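Local coordinates for putative prolyl-tRNA synthetase (Leishmania major, PDB 5XIL) that catalyses the ATP-dependent attachment of L-proline to tRNA(Pro), the deposited chain being the portion with the class II catalytic core, anticodon-binding and C-terminal domains, at the interface of chains A and B. Numbering follows the deposited sequence. Chains: chain A/B, Putative prolyl-tRNA synthetase.

Contact 1: the interface of chains A and B. Residues chain A 36, 38, 43, 157; chain B 64-66.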
# COMPACT_ATOMS: atom_id res chain seq x y z
N TYR A 36 13.22 -14.46 4.97
CA TYR A 36 14.24 -13.56 4.44
C TYR A 36 13.77 -12.17 4.81
O TYR A 36 12.57 -11.95 4.86
CB TYR A 36 14.25 -13.70 2.88
N ILE A 38 13.34 -8.65 3.10
CA ILE A 38 13.29 -8.07 1.78
C ILE A 38 13.78 -6.62 1.88
O ILE A 38 13.11 -5.76 2.40
CB ILE A 38 11.89 -8.15 1.15
CG1 ILE A 38 11.43 -9.62 1.17
CG2 ILE A 38 11.98 -7.67 -0.31
CD1 ILE A 38 9.99 -9.87 0.73
N TYR A 43 12.12 -4.76 -2.41
CA TYR A 43 10.82 -4.29 -1.93
C TYR A 43 10.16 -3.19 -2.78
O TYR A 43 8.95 -3.19 -2.96
CB TYR A 43 10.87 -3.84 -0.44
CG TYR A 43 9.47 -3.82 0.14
CD1 TYR A 43 8.86 -5.01 0.56
CD2 TYR A 43 8.69 -2.67 0.11
CE1 TYR A 43 7.55 -5.00 1.04
CE2 TYR A 43 7.38 -2.67 0.60
CZ TYR A 43 6.84 -3.86 1.07
OH TYR A 43 5.56 -3.90 1.49
N LEU A 157 4.36 -12.22 0.73
CA LEU A 157 3.34 -11.20 0.65
C LEU A 157 2.56 -11.41 -0.60
O LEU A 157 3.11 -11.80 -1.64
CB LEU A 157 3.97 -9.82 0.55
CG LEU A 157 5.07 -9.34 1.50
CD1 LEU A 157 5.06 -7.82 1.54
CD2 LEU A 157 4.75 -9.80 2.86
N ASP B 64 10.98 1.70 1.92
CA ASP B 64 10.22 0.61 2.45
C ASP B 64 10.98 -0.69 2.35
O ASP B 64 11.84 -0.84 1.49
CB ASP B 64 8.88 0.54 1.71
CG ASP B 64 7.83 1.49 2.27
OD1 ASP B 64 8.12 2.56 2.82
OD2 ASP B 64 6.65 1.20 2.05
N CYS B 65 10.70 -1.61 3.27
CA CYS B 65 11.27 -2.93 3.31
C CYS B 65 10.30 -3.94 4.03
O CYS B 65 9.24 -3.54 4.45
CB CYS B 65 12.60 -2.90 4.06
SG CYS B 65 12.41 -2.51 5.81
N TYR B 66 10.69 -5.20 4.16
CA TYR B 66 9.85 -6.22 4.79
C TYR B 66 10.75 -7.03 5.69
O TYR B 66 11.71 -7.62 5.23
CB TYR B 66 9.11 -7.13 3.81
CG TYR B 66 8.26 -8.17 4.51
CD1 TYR B 66 7.06 -7.82 5.10
CD2 TYR B 66 8.71 -9.48 4.69
CE1 TYR B 66 6.30 -8.73 5.83
CE2 TYR B 66 7.93 -10.40 5.39
CZ TYR B 66 6.72 -10.01 5.97
OH TYR B 66 5.89 -10.90 6.70
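The amide N of A:Ile38 donates to the carbonyl O of B:Tyr66 at 2.9 Å. The return bond, from B:Tyr66 N to A:Ile38 O, measures 3.0 Å, so the two residues form an antiparallel bridge between subunits. The pair of bonds ties the two backbones together here. B:Tyr66 follows strand 63-64, at the end of the helix-plus-strand motif 1 that class II synthetases use to pair their subunits.

Around the bridge the packing is apolar. Beta-branched A:Ile38 suits an extended backbone, and its CB faces CB of B:Tyr66 at 4.0 Å. The tyrosine CG is anti to its own backbone N (chi1 180°), which carries the ring past A:Ile38 toward strand 156-165. There the CD2 methyl of A:Leu157 sits on one face of the ring, displaced toward the rim and 3.5 Å from CE1. A leucine suits this place because its forked end presents a methyl to an aromatic face; the strand that bears it belongs to motif 2, an active-site element of class II enzymes.

A:Tyr43, in the first turn of helix 40-60, lays its ring along the other chain's backbone instead. With CG anti to the backbone N (chi1 -161°), the ring lies beside residues 64 to 66 of chain B. Its CE1 is 3.8 Å from CB of B:Tyr66, and at the opposite side CD2 is 3.6 Å from CB of B:Asp64. The aspartate therefore touches the ring with its methylene, its carboxylate plane turned 45° from the ring. A broad, flat side chain is well suited to covering an extended peptide in this way. Over the ring centre, 4.0 Å above its plane, stands the carbonyl O of B:Cys65.

Contact 2: the interface of chains A and B. Residues chain A 67, 118, 121-122; chain B 28-29, 37, 39.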
# COMPACT_ATOMS: atom_id res chain seq x y z
N PHE A 67 -9.08 -8.62 7.09
CA PHE A 67 -9.50 -9.75 7.98
C PHE A 67 -8.36 -10.10 8.96
O PHE A 67 -7.18 -10.14 8.59
CB PHE A 67 -9.88 -10.97 7.15
CG PHE A 67 -11.29 -10.95 6.60
CD1 PHE A 67 -11.58 -10.29 5.41
CD2 PHE A 67 -12.31 -11.65 7.22
CE1 PHE A 67 -12.88 -10.23 4.91
CE2 PHE A 67 -13.60 -11.66 6.68
CZ PHE A 67 -13.89 -10.96 5.53
N TYR A 118 -18.64 -14.83 6.57
CA TYR A 118 -19.08 -13.47 6.52
C TYR A 118 -19.81 -13.13 5.25
O TYR A 118 -20.77 -12.33 5.30
CB TYR A 118 -17.92 -12.46 6.88
CG TYR A 118 -17.60 -12.57 8.34
CD1 TYR A 118 -16.78 -13.58 8.81
CD2 TYR A 118 -18.24 -11.75 9.27
CE1 TYR A 118 -16.56 -13.78 10.18
CE2 TYR A 118 -18.01 -11.90 10.64
CZ TYR A 118 -17.16 -12.94 11.10
OH TYR A 118 -16.91 -13.12 12.49
N LYS A 121 -23.25 -14.01 5.78
CA LYS A 121 -23.87 -13.03 6.64
C LYS A 121 -24.21 -11.72 5.90
O LYS A 121 -25.33 -11.22 5.97
CB LYS A 121 -22.97 -12.81 7.86
CG LYS A 121 -23.62 -11.92 8.87
CD LYS A 121 -22.68 -11.41 9.92
CE LYS A 121 -23.33 -10.24 10.68
NZ LYS A 121 -23.17 -10.45 12.15
N TRP A 122 -23.28 -11.22 5.11
CA TRP A 122 -23.45 -9.97 4.44
C TRP A 122 -24.37 -10.08 3.28
O TRP A 122 -24.95 -9.11 2.89
CB TRP A 122 -22.10 -9.43 3.94
CG TRP A 122 -21.16 -9.11 5.06
CD1 TRP A 122 -21.49 -8.61 6.28
CD2 TRP A 122 -19.70 -9.17 5.03
NE1 TRP A 122 -20.35 -8.42 7.04
CE2 TRP A 122 -19.24 -8.73 6.28
CE3 TRP A 122 -18.76 -9.60 4.06
CZ2 TRP A 122 -17.85 -8.65 6.60
CZ3 TRP A 122 -17.39 -9.55 4.39
CH2 TRP A 122 -16.95 -9.10 5.63
N GLU B 28 -16.99 -5.42 11.45
CA GLU B 28 -17.78 -6.62 11.70
C GLU B 28 -17.06 -7.36 12.81
O GLU B 28 -15.82 -7.61 12.73
CB GLU B 28 -17.79 -7.44 10.41
CG GLU B 28 -18.64 -8.69 10.42
CD GLU B 28 -20.11 -8.37 10.52
OE1 GLU B 28 -20.62 -8.60 11.60
OE2 GLU B 28 -20.71 -7.86 9.54
N TYR B 29 -17.81 -7.69 13.86
CA TYR B 29 -17.24 -8.29 15.06
C TYR B 29 -16.87 -9.72 14.85
O TYR B 29 -17.43 -10.40 13.99
CB TYR B 29 -18.21 -8.17 16.22
CG TYR B 29 -17.91 -6.98 17.02
CD1 TYR B 29 -16.78 -6.96 17.84
CD2 TYR B 29 -18.71 -5.83 16.96
CE1 TYR B 29 -16.47 -5.84 18.61
CE2 TYR B 29 -18.41 -4.70 17.72
CZ TYR B 29 -17.28 -4.71 18.55
OH TYR B 29 -16.93 -3.60 19.31
N ILE B 37 -13.05 -7.54 11.84
CA ILE B 37 -12.88 -7.30 10.40
C ILE B 37 -13.07 -5.80 10.10
O ILE B 37 -14.05 -5.21 10.55
CB ILE B 37 -13.91 -8.07 9.64
CG1 ILE B 37 -13.65 -9.56 9.79
CG2 ILE B 37 -13.88 -7.81 8.15
CD1 ILE B 37 -14.88 -10.37 9.45
N ARG B 39 -14.16 -3.47 7.43
CA ARG B 39 -14.85 -3.43 6.21
C ARG B 39 -14.44 -2.20 5.36
O ARG B 39 -13.80 -1.28 5.88
CB ARG B 39 -16.34 -3.40 6.51
CG ARG B 39 -16.80 -4.61 7.32
CD ARG B 39 -18.35 -4.65 7.45
NE ARG B 39 -18.92 -4.98 6.15
CZ ARG B 39 -20.22 -5.06 5.92
NH1 ARG B 39 -21.08 -4.82 6.85
NH2 ARG B 39 -20.66 -5.40 4.73
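B:Ile37 pushes its CD1 methyl between A:Phe67 and A:Tyr118, the tightly packed part of this contact between two class II synthetase catalytic cores. A:Phe67 lies just past the motif 1 strand, and A:Tyr118 belongs to helix 111-122. The methyl stands over the middle of the A:Tyr118 ring, 3.5 Å from its centroid, and also meets CE2 of A:Phe67 at 3.3 Å. On the same isoleucine, CG2 covers the face of the phenylalanine ring. A beta-branched residue fits here because its two arms can serve two aromatic surfaces from one backbone position.

Next to this core, A:Trp122 is bonded at its edge and stacked on one face. Its indole NE1 gives a hydrogen bond to the carboxylate OE2 of B:Glu28 at 2.6 Å, 162° at the hydrogen. The oxygen lies close to the indole plane but is approached on its anti side, with the donor somewhat out of the carboxylate plane. B:Glu28 is bent at chi2 (66°), which turns the carboxylate toward the indole while CG presses on CE2 of A:Tyr118 at 3.3 Å. The guanidinium of B:Arg39 stacks almost parallel to the indole, NH2 3.6 Å from the centroid of the five-membered ring, where its charge can meet the pi cloud. Near the rim of the opposite face lies the main-chain O of A:Tyr118, from the tryptophan's own helix.

The looser side is polar. A:Lys121 comes tip to tip with B:Glu28, NZ 3.2 Å from OE1, a salt bridge whose hydrogen bond is weak. Little of this lysine is hidden by the partner, as befits a long, flexible side chain; its charge may nevertheless steady the carboxylate. The phenol of A:Tyr118 donates through OH to the main-chain O of B:Tyr29 at 3.1 Å, in the carbonyl plane and on a lone pair.

Contacts 1 and 2 lie about 29 Å apart, measured between the centres of their C-alpha atoms, and both draw on strand 37-38 and the stretch after strand 63-64. The chains exchange roles: contact 1 sets A:Ile38 against B:Tyr66, whereas contact 2 sets B:Ile37 against A:Phe67. Two-fold symmetry therefore places the twin of contact 1 directly beside contact 2, joined through neighbouring residues. Backbone pairing and side-chain packing thus form one continuous surface on each side of the axis, consistent with the dimer typical of class II synthetases and with a catalytic core braced by its partner.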